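Local coordinates for protein malate oxidoreductase (Thermotoga maritima, PDB 1VL6) that probably catalyses the NAD-dependent oxidative decarboxylation of malate to pyruvate, as malic enzymes do, at residues I281-L293 and A305-R317. Numbering follows the deposited sequence.
Sequences IKKMSRKPVIFAL and AREAGAFIVATGR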
loop_
_atom_site.group_PDB
_atom_site.type_symbol
_atom_site.label_atom_id
_atom_site.label_comp_id
_atom_site.label_asym_id
_atom_site.label_seq_id
_atom_site.Cartn_x
_atom_site.Cartn_y
_atom_site.Cartn_z
ATOM N N ILE A 281 -32.431 -6.989 -40.081
ATOM C CA ILE A 281 -32.088 -8.264 -39.463
ATOM C C ILE A 281 -32.808 -9.417 -40.116
ATOM O O ILE A 281 -32.251 -10.499 -40.247
ATOM C CB ILE A 281 -32.352 -8.227 -37.947
ATOM C CG1 ILE A 281 -31.326 -7.278 -37.316
ATOM C CG2 ILE A 281 -32.242 -9.665 -37.356
ATOM C CD1 ILE A 281 -31.265 -7.307 -35.849
ATOM N N LYS A 282 -34.035 -9.169 -40.552
ATOM C CA LYS A 282 -34.832 -10.185 -41.177
ATOM C C LYS A 282 -34.321 -10.526 -42.570
ATOM O O LYS A 282 -34.716 -11.533 -43.110
ATOM C CB LYS A 282 -36.298 -9.719 -41.207
ATOM C CG LYS A 282 -36.820 -9.418 -39.801
ATOM C CD LYS A 282 -38.331 -9.390 -39.623
ATOM C CE LYS A 282 -38.696 -8.807 -38.201
ATOM N NZ LYS A 282 -40.023 -8.097 -38.228
ATOM N N LYS A 283 -33.459 -9.703 -43.170
ATOM C CA LYS A 283 -32.904 -10.020 -44.502
ATOM C C LYS A 283 -31.522 -10.616 -44.369
ATOM O O LYS A 283 -30.938 -11.000 -45.353
ATOM C CB LYS A 283 -32.829 -8.804 -45.378
ATOM C CG LYS A 283 -34.171 -8.129 -45.578
ATOM C CD LYS A 283 -34.104 -7.001 -46.637
ATOM C CE LYS A 283 -33.172 -5.877 -46.219
ATOM N NZ LYS A 283 -33.285 -4.797 -47.174
HETATM N N MSE A 284 -31.010 -10.722 -43.149
HETATM C CA MSE A 284 -29.775 -11.458 -42.900
HETATM C C MSE A 284 -30.111 -12.930 -42.960
HETATM O O MSE A 284 -31.262 -13.280 -43.085
HETATM C CB MSE A 284 -29.178 -11.126 -41.511
HETATM C CG MSE A 284 -28.755 -9.682 -41.368
HETATM SE SE MSE A 284 -28.061 -9.242 -39.623
HETATM C CE MSE A 284 -26.472 -10.513 -39.486
ATOM N N SER A 285 -29.127 -13.815 -42.833
ATOM C CA SER A 285 -29.441 -15.245 -42.859
ATOM C C SER A 285 -30.146 -15.690 -41.591
ATOM O O SER A 285 -30.348 -14.912 -40.671
ATOM C CB SER A 285 -28.165 -16.053 -43.044
ATOM O OG SER A 285 -27.326 -15.896 -41.871
ATOM N N ARG A 286 -30.475 -16.970 -41.529
ATOM C CA ARG A 286 -31.057 -17.547 -40.310
ATOM C C ARG A 286 -30.033 -17.526 -39.165
ATOM O O ARG A 286 -28.824 -17.589 -39.391
ATOM C CB ARG A 286 -31.612 -18.961 -40.534
ATOM C CG ARG A 286 -32.965 -19.005 -41.387
ATOM N N LYS A 287 -30.559 -17.408 -37.944
ATOM C CA LYS A 287 -29.790 -17.318 -36.711
ATOM C C LYS A 287 -28.665 -16.287 -36.767
ATOM O O LYS A 287 -27.524 -16.565 -36.452
ATOM C CB LYS A 287 -29.306 -18.697 -36.298
ATOM C CG LYS A 287 -30.458 -19.579 -35.708
ATOM C CD LYS A 287 -29.955 -20.953 -35.193
ATOM C CE LYS A 287 -30.772 -21.505 -33.985
ATOM N NZ LYS A 287 -29.943 -22.452 -33.099
ATOM N N PRO A 288 -29.002 -15.069 -37.174
ATOM C CA PRO A 288 -28.030 -14.009 -37.306
ATOM C C PRO A 288 -27.457 -13.537 -35.984
ATOM O O PRO A 288 -28.149 -13.526 -34.948
ATOM C CB PRO A 288 -28.845 -12.895 -37.925
ATOM C CG PRO A 288 -30.230 -13.150 -37.478
ATOM C CD PRO A 288 -30.349 -14.614 -37.559
ATOM N N VAL A 289 -26.197 -13.129 -36.039
ATOM C CA VAL A 289 -25.458 -12.712 -34.897
ATOM C C VAL A 289 -25.064 -11.278 -35.099
ATOM O O VAL A 289 -24.589 -10.913 -36.208
ATOM C CB VAL A 289 -24.195 -13.556 -34.713
ATOM C CG1 VAL A 289 -23.308 -12.975 -33.574
ATOM C CG2 VAL A 289 -24.586 -14.934 -34.367
ATOM N N ILE A 290 -25.280 -10.478 -34.046
ATOM C CA ILE A 290 -25.133 -9.019 -34.071
ATOM C C ILE A 290 -24.229 -8.612 -32.897
ATOM O O ILE A 290 -24.650 -8.712 -31.712
ATOM C CB ILE A 290 -26.501 -8.336 -33.853
ATOM C CG1 ILE A 290 -27.526 -8.759 -34.898
ATOM C CG2 ILE A 290 -26.373 -6.791 -33.801
ATOM C CD1 ILE A 290 -27.251 -8.326 -36.233
ATOM N N PHE A 291 -22.989 -8.209 -33.222
ATOM C CA PHE A 291 -22.059 -7.678 -32.255
ATOM C C PHE A 291 -22.173 -6.176 -32.536
ATOM O O PHE A 291 -21.680 -5.694 -33.591
ATOM C CB PHE A 291 -20.621 -8.150 -32.531
ATOM C CG PHE A 291 -20.305 -9.595 -32.177
ATOM C CD1 PHE A 291 -21.261 -10.503 -31.769
ATOM C CD2 PHE A 291 -19.000 -10.067 -32.353
ATOM C CE1 PHE A 291 -20.910 -11.825 -31.482
ATOM C CE2 PHE A 291 -18.639 -11.384 -32.064
ATOM C CZ PHE A 291 -19.595 -12.258 -31.626
ATOM N N ALA A 292 -22.847 -5.443 -31.664
ATOM C CA ALA A 292 -23.019 -4.024 -31.907
ATOM C C ALA A 292 -22.253 -3.306 -30.850
ATOM O O ALA A 292 -22.789 -2.999 -29.787
ATOM C CB ALA A 292 -24.499 -3.634 -31.893
ATOM N N LEU A 293 -20.999 -3.016 -31.167
ATOM C CA LEU A 293 -20.019 -2.578 -30.173
ATOM C C LEU A 293 -19.749 -1.062 -30.214
ATOM O O LEU A 293 -18.898 -0.555 -29.503
ATOM C CB LEU A 293 -18.707 -3.351 -30.358
ATOM C CG LEU A 293 -18.872 -4.862 -30.567
ATOM C CD1 LEU A 293 -17.587 -5.559 -30.755
ATOM C CD2 LEU A 293 -19.599 -5.449 -29.430
ATOM N N ALA A 305 -33.003 -5.580 -31.325
ATOM C CA ALA A 305 -32.427 -6.576 -32.182
ATOM C C ALA A 305 -32.973 -7.967 -31.888
ATOM O O ALA A 305 -33.275 -8.689 -32.840
ATOM C CB ALA A 305 -30.924 -6.555 -32.049
ATOM N N ARG A 306 -33.051 -8.345 -30.596
ATOM C CA ARG A 306 -33.611 -9.656 -30.206
ATOM C C ARG A 306 -35.015 -9.715 -30.776
ATOM O O ARG A 306 -35.342 -10.658 -31.462
ATOM C CB ARG A 306 -33.658 -9.915 -28.686
ATOM C CG ARG A 306 -32.289 -10.240 -28.052
ATOM C CD ARG A 306 -32.135 -9.858 -26.537
ATOM N NE ARG A 306 -30.748 -9.513 -26.168
ATOM C CZ ARG A 306 -30.393 -8.734 -25.119
ATOM N NH1 ARG A 306 -31.333 -8.210 -24.325
ATOM N NH2 ARG A 306 -29.100 -8.462 -24.866
ATOM N N GLU A 307 -35.802 -8.664 -30.547
ATOM C CA GLU A 307 -37.174 -8.636 -30.988
ATOM C C GLU A 307 -37.353 -8.803 -32.486
ATOM O O GLU A 307 -38.361 -9.307 -32.940
ATOM C CB GLU A 307 -37.831 -7.348 -30.530
ATOM C CG GLU A 307 -37.870 -7.201 -29.031
ATOM C CD GLU A 307 -38.897 -8.059 -28.329
ATOM O OE1 GLU A 307 -39.858 -8.561 -28.949
ATOM O OE2 GLU A 307 -38.744 -8.208 -27.112
ATOM N N ALA A 308 -36.361 -8.370 -33.240
ATOM C CA ALA A 308 -36.386 -8.442 -34.685
ATOM C C ALA A 308 -35.832 -9.755 -35.206
ATOM O O ALA A 308 -35.840 -9.977 -36.426
ATOM C CB ALA A 308 -35.621 -7.245 -35.304
ATOM N N GLY A 309 -35.388 -10.637 -34.323
ATOM C CA GLY A 309 -34.991 -11.956 -34.724
ATOM C C GLY A 309 -33.532 -12.346 -34.477
ATOM O O GLY A 309 -33.114 -13.448 -34.840
ATOM N N ALA A 310 -32.742 -11.485 -33.853
ATOM C CA ALA A 310 -31.335 -11.804 -33.638
ATOM C C ALA A 310 -31.186 -13.063 -32.806
ATOM O O ALA A 310 -31.843 -13.220 -31.804
ATOM C CB ALA A 310 -30.609 -10.639 -32.945
ATOM N N PHE A 311 -30.304 -13.964 -33.208
ATOM C CA PHE A 311 -30.038 -15.195 -32.403
ATOM C C PHE A 311 -29.107 -14.900 -31.269
ATOM O O PHE A 311 -29.262 -15.475 -30.225
ATOM C CB PHE A 311 -29.389 -16.254 -33.279
ATOM C CG PHE A 311 -28.887 -17.443 -32.555
ATOM C CD1 PHE A 311 -29.727 -18.187 -31.750
ATOM C CD2 PHE A 311 -27.574 -17.884 -32.757
ATOM C CE1 PHE A 311 -29.257 -19.325 -31.095
ATOM C CE2 PHE A 311 -27.109 -19.012 -32.153
ATOM C CZ PHE A 311 -27.955 -19.743 -31.309
ATOM N N ILE A 312 -28.109 -14.037 -31.483
ATOM C CA ILE A 312 -27.141 -13.632 -30.416
ATOM C C ILE A 312 -26.800 -12.154 -30.581
ATOM O O ILE A 312 -26.535 -11.668 -31.716
ATOM C CB ILE A 312 -25.836 -14.421 -30.508
ATOM C CG1 ILE A 312 -26.033 -15.848 -30.040
ATOM C CG2 ILE A 312 -24.733 -13.756 -29.669
ATOM C CD1 ILE A 312 -24.891 -16.794 -30.462
ATOM N N VAL A 313 -26.779 -11.453 -29.457
ATOM C CA VAL A 313 -26.504 -10.041 -29.496
ATOM C C VAL A 313 -25.403 -9.748 -28.478
ATOM O O VAL A 313 -25.412 -10.248 -27.329
ATOM C CB VAL A 313 -27.782 -9.245 -29.164
ATOM C CG1 VAL A 313 -27.500 -7.770 -29.127
ATOM C CG2 VAL A 313 -28.839 -9.542 -30.152
ATOM N N ALA A 314 -24.444 -8.949 -28.905
ATOM C CA ALA A 314 -23.367 -8.561 -28.032
ATOM C C ALA A 314 -23.122 -7.080 -28.176
ATOM O O ALA A 314 -23.336 -6.522 -29.240
ATOM C CB ALA A 314 -22.084 -9.351 -28.382
ATOM N N THR A 315 -22.669 -6.444 -27.094
ATOM C CA THR A 315 -22.270 -5.027 -27.166
ATOM C C THR A 315 -21.055 -4.759 -26.341
ATOM O O THR A 315 -20.488 -5.653 -25.719
ATOM C CB THR A 315 -23.335 -4.056 -26.692
ATOM O OG1 THR A 315 -23.200 -3.889 -25.278
ATOM C CG2 THR A 315 -24.702 -4.566 -26.955
ATOM N N GLY A 316 -20.656 -3.498 -26.375
ATOM C CA GLY A 316 -19.538 -3.029 -25.577
ATOM C C GLY A 316 -19.905 -2.635 -24.168
ATOM O O GLY A 316 -19.034 -2.402 -23.377
ATOM N N ARG A 317 -21.193 -2.622 -23.829
ATOM C CA ARG A 317 -21.625 -2.217 -22.491
ATOM C C ARG A 317 -21.770 -3.303 -21.410
ATOM O O ARG A 317 -21.993 -4.460 -21.715
ATOM C CB ARG A 317 -22.941 -1.504 -22.618
ATOM C CG ARG A 317 -22.964 -0.465 -23.693
ATOM C CD ARG A 317 -24.410 -0.101 -24.030
ATOM N NE ARG A 317 -25.069 0.304 -22.794
ATOM C CZ ARG A 317 -24.982 1.537 -22.311
ATOM N NH1 ARG A 317 -24.317 2.464 -22.979
ATOM N NH2 ARG A 317 -25.569 1.861 -21.174
#
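Phe311 swings CG opposite its own backbone N (chi1 171°) and Lys287 sets CG beside its N, which brings the lysine chain obliquely across one face of the phenyl ring. The two residues lie just ahead of the paired strands of a parallel beta-alpha-beta unit in the Rossmann-type NAD-binding domain, where strands 289-292 and 312-315 run 9° apart and are joined through helix 302-307. Lys287 CE lies 4.3 Å from the Phe311 ring centroid, a CH-pi contact displaced toward the rim, while Ile312 CG1 backs the opposite face and Val289 CG2 meets the ring edge. With an alanine here instead of Phe311, the aliphatic part of Lys287 would probably lose the ring face it lies over and be freer to turn. Backbone bonds zip the strands together, beginning with Phe311 N to Pro288 O (2.8 Å) and continuing through Ile290, which donates to Ile312 O and accepts from Ala314 N. On the sheet face that carries Val289, Phe291 and Ala314, helix 166-186 packs against the Val289 and Phe291 side chains. Ahead of strand 312-315, a Schellman motif at Gly309 closes helix 302-307, and Ile281 fits against this turn, its CG2 3.7 Å from Ala308 O and its CD1 3.9 Å from Ala305 CB. At the far end, Ala292 N donates to Ala314 O at 2.7 Å, tilted 21° from the carbonyl plane.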